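Long-range contact in uncharacterized conserved protein (Idiomarina loihiensis, PDB 2QSD), which is of unknown function but belongs to the DUF1543 family of conserved proteins: residues N8-V13 with Y69-T74. Sequence-based numbering, arbitrary orientation.
Sequences NKLFLV and YRIHLT
The flat group at the centre of this contact is the peptide plane joining K9 to L10. Methyl CD1 of L73 sits over one of its faces, 3.6 Å from K9 C and 3.6 Å from L10 N. The side chain of K9 leaves in the opposite direction, away from Y69-T74. The backbone of K9 is hydrogen-bonded to G34 and that of L10 to L63. A methyl suits the face because it asks for no hydrogen bond. L73 CD1 also lies 3.6 Å from N8 O and 3.9 Å from N8 CB, nestling where the chain enters strand 9-17. L73 reaches this place extended: CG is anti to its own carbonyl carbon, and CD1 is anti to CA (chi2 167°), so one branch leads.

Beside it, L10 and I71 meet branch to branch, with CD2 of L10 4.2 Å from CG2 of I71, and the two side chains cross at about a right angle. L10 has CG anti to the backbone N (chi1 178°). The branch at CB keeps CG2 of I71 close to its backbone, while L10 branches one carbon further out, at CG, and brings CD2 against it. L10 also rests on V33 of strand 26-34, and I71 on L159 of strand 155-161, so each side of this apolar patch continues into its own sheet. H72, which alternation turns away from N8-V13, instead uses NE2 in a hydrogen bond with E160 OE2.

The strand segments run at 113° to each other, with axes 7.8 Å apart at closest approach, and no hydrogen bond links them. Two separate antiparallel sheets therefore meet here through van der Waals contact of a leucine methyl on backbone and of aliphatic branches on each other, while K9 to V13 make their backbone hydrogen bonds elsewhere.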
loop_
_atom_site.group_PDB
_atom_site.type_symbol
_atom_site.label_atom_id
_atom_site.label_comp_id
_atom_site.label_asym_id
_atom_site.label_seq_id
_atom_site.Cartn_x
_atom_site.Cartn_y
_atom_site.Cartn_z
ATOM N N ASN A 8 -3.935 -0.546 -29.962
ATOM C CA ASN A 8 -4.025 -0.325 -28.532
ATOM C C ASN A 8 -3.538 -1.512 -27.713
ATOM O O ASN A 8 -3.733 -2.667 -28.087
ATOM C CB ASN A 8 -5.458 0.025 -28.149
ATOM C CG ASN A 8 -5.841 1.437 -28.548
ATOM O OD1 ASN A 8 -6.933 1.669 -29.061
ATOM N ND2 ASN A 8 -4.947 2.389 -28.309
ATOM N N LYS A 9 -2.905 -1.209 -26.586
ATOM C CA LYS A 9 -2.425 -2.226 -25.677
ATOM C C LYS A 9 -3.111 -2.070 -24.320
ATOM O O LYS A 9 -3.381 -0.953 -23.878
ATOM C CB LYS A 9 -0.913 -2.098 -25.512
ATOM C CG LYS A 9 -0.093 -2.429 -26.759
ATOM C CD LYS A 9 1.370 -2.025 -26.559
ATOM C CE LYS A 9 2.249 -2.434 -27.726
ATOM N NZ LYS A 9 1.914 -1.688 -28.974
ATOM N N LEU A 10 -3.405 -3.191 -23.673
ATOM C CA LEU A 10 -3.868 -3.177 -22.294
ATOM C C LEU A 10 -2.665 -3.287 -21.360
ATOM O O LEU A 10 -1.903 -4.259 -21.413
ATOM C CB LEU A 10 -4.858 -4.320 -22.027
ATOM C CG LEU A 10 -5.392 -4.437 -20.592
ATOM C CD1 LEU A 10 -6.265 -3.240 -20.212
ATOM C CD2 LEU A 10 -6.158 -5.733 -20.389
ATOM N N PHE A 11 -2.500 -2.279 -20.515
ATOM C CA PHE A 11 -1.437 -2.268 -19.530
ATOM C C PHE A 11 -2.001 -2.393 -18.125
ATOM O O PHE A 11 -3.021 -1.781 -17.789
ATOM C CB PHE A 11 -0.647 -0.971 -19.606
ATOM C CG PHE A 11 0.099 -0.766 -20.894
ATOM C CD1 PHE A 11 -0.405 0.093 -21.869
ATOM C CD2 PHE A 11 1.329 -1.385 -21.113
ATOM C CE1 PHE A 11 0.296 0.326 -23.049
ATOM C CE2 PHE A 11 2.036 -1.168 -22.292
ATOM C CZ PHE A 11 1.518 -0.309 -23.262
ATOM N N LEU A 12 -1.329 -3.193 -17.311
ATOM C CA LEU A 12 -1.573 -3.212 -15.882
ATOM C C LEU A 12 -0.399 -2.494 -15.222
ATOM O O LEU A 12 0.741 -2.926 -15.345
ATOM C CB LEU A 12 -1.797 -4.657 -15.413
ATOM C CG LEU A 12 -1.284 -5.502 -14.232
ATOM C CD1 LEU A 12 -0.827 -4.774 -12.990
ATOM C CD2 LEU A 12 -2.353 -6.525 -13.872
ATOM N N VAL A 13 -0.685 -1.376 -14.556
ATOM C CA VAL A 13 0.355 -0.516 -13.992
ATOM C C VAL A 13 0.276 -0.449 -12.469
ATOM O O VAL A 13 -0.808 -0.394 -11.887
ATOM C CB VAL A 13 0.330 0.925 -14.592
ATOM C CG1 VAL A 13 0.566 0.902 -16.085
ATOM C CG2 VAL A 13 -0.975 1.621 -14.321
ATOM N N TYR A 69 -6.358 -17.328 -23.218
ATOM C CA TYR A 69 -7.179 -16.375 -23.965
ATOM C C TYR A 69 -6.373 -15.153 -24.389
ATOM O O TYR A 69 -5.609 -14.604 -23.603
ATOM C CB TYR A 69 -8.394 -15.925 -23.141
ATOM C CG TYR A 69 -9.437 -16.998 -22.900
ATOM C CD1 TYR A 69 -10.570 -17.093 -23.709
ATOM C CD2 TYR A 69 -9.299 -17.910 -21.855
ATOM C CE1 TYR A 69 -11.536 -18.078 -23.490
ATOM C CE2 TYR A 69 -10.256 -18.898 -21.629
ATOM C CZ TYR A 69 -11.367 -18.973 -22.448
ATOM O OH TYR A 69 -12.313 -19.944 -22.218
ATOM N N ARG A 70 -6.566 -14.741 -25.638
ATOM C CA ARG A 70 -5.996 -13.521 -26.191
ATOM C C ARG A 70 -6.935 -12.341 -25.934
ATOM O O ARG A 70 -8.150 -12.466 -26.085
ATOM C CB ARG A 70 -5.769 -13.699 -27.694
ATOM C CG ARG A 70 -5.175 -12.507 -28.423
ATOM C CD ARG A 70 -4.781 -12.894 -29.828
ATOM N NE ARG A 70 -4.484 -11.730 -30.656
ATOM C CZ ARG A 70 -4.058 -11.791 -31.915
ATOM N NH1 ARG A 70 -3.822 -10.671 -32.585
ATOM N NH2 ARG A 70 -3.868 -12.966 -32.508
ATOM N N ILE A 71 -6.360 -11.203 -25.553
ATOM C CA ILE A 71 -7.126 -10.013 -25.218
ATOM C C ILE A 71 -7.251 -9.119 -26.441
ATOM O O ILE A 71 -6.248 -8.752 -27.057
ATOM C CB ILE A 71 -6.477 -9.248 -24.038
ATOM C CG1 ILE A 71 -6.458 -10.135 -22.789
ATOM C CG2 ILE A 71 -7.216 -7.941 -23.759
ATOM C CD1 ILE A 71 -5.467 -9.710 -21.744
ATOM N N HIS A 72 -8.489 -8.791 -26.801
ATOM C CA HIS A 72 -8.755 -7.863 -27.897
ATOM C C HIS A 72 -9.378 -6.594 -27.351
ATOM O O HIS A 72 -10.146 -6.642 -26.388
ATOM C CB HIS A 72 -9.690 -8.486 -28.928
ATOM C CG HIS A 72 -9.086 -9.629 -29.674
ATOM N ND1 HIS A 72 -8.231 -9.449 -30.740
ATOM C CD2 HIS A 72 -9.211 -10.968 -29.510
ATOM C CE1 HIS A 72 -7.853 -10.629 -31.197
ATOM N NE2 HIS A 72 -8.433 -11.567 -30.469
ATOM N N LEU A 73 -9.041 -5.468 -27.969
ATOM C CA LEU A 73 -9.579 -4.173 -27.566
ATOM C C LEU A 73 -10.316 -3.519 -28.725
ATOM O O LEU A 73 -9.752 -3.338 -29.809
ATOM C CB LEU A 73 -8.463 -3.254 -27.053
ATOM C CG LEU A 73 -7.630 -3.771 -25.877
ATOM C CD1 LEU A 73 -6.390 -2.909 -25.686
ATOM C CD2 LEU A 73 -8.449 -3.862 -24.592
ATOM N N THR A 74 -11.579 -3.174 -28.489
ATOM C CA THR A 74 -12.438 -2.578 -29.517
ATOM C C THR A 74 -13.209 -1.367 -28.993
ATOM O O THR A 74 -13.488 -1.263 -27.792
ATOM C CB THR A 74 -13.449 -3.607 -30.092
ATOM O OG1 THR A 74 -13.993 -4.399 -29.027
ATOM C CG2 THR A 74 -12.780 -4.524 -31.118
#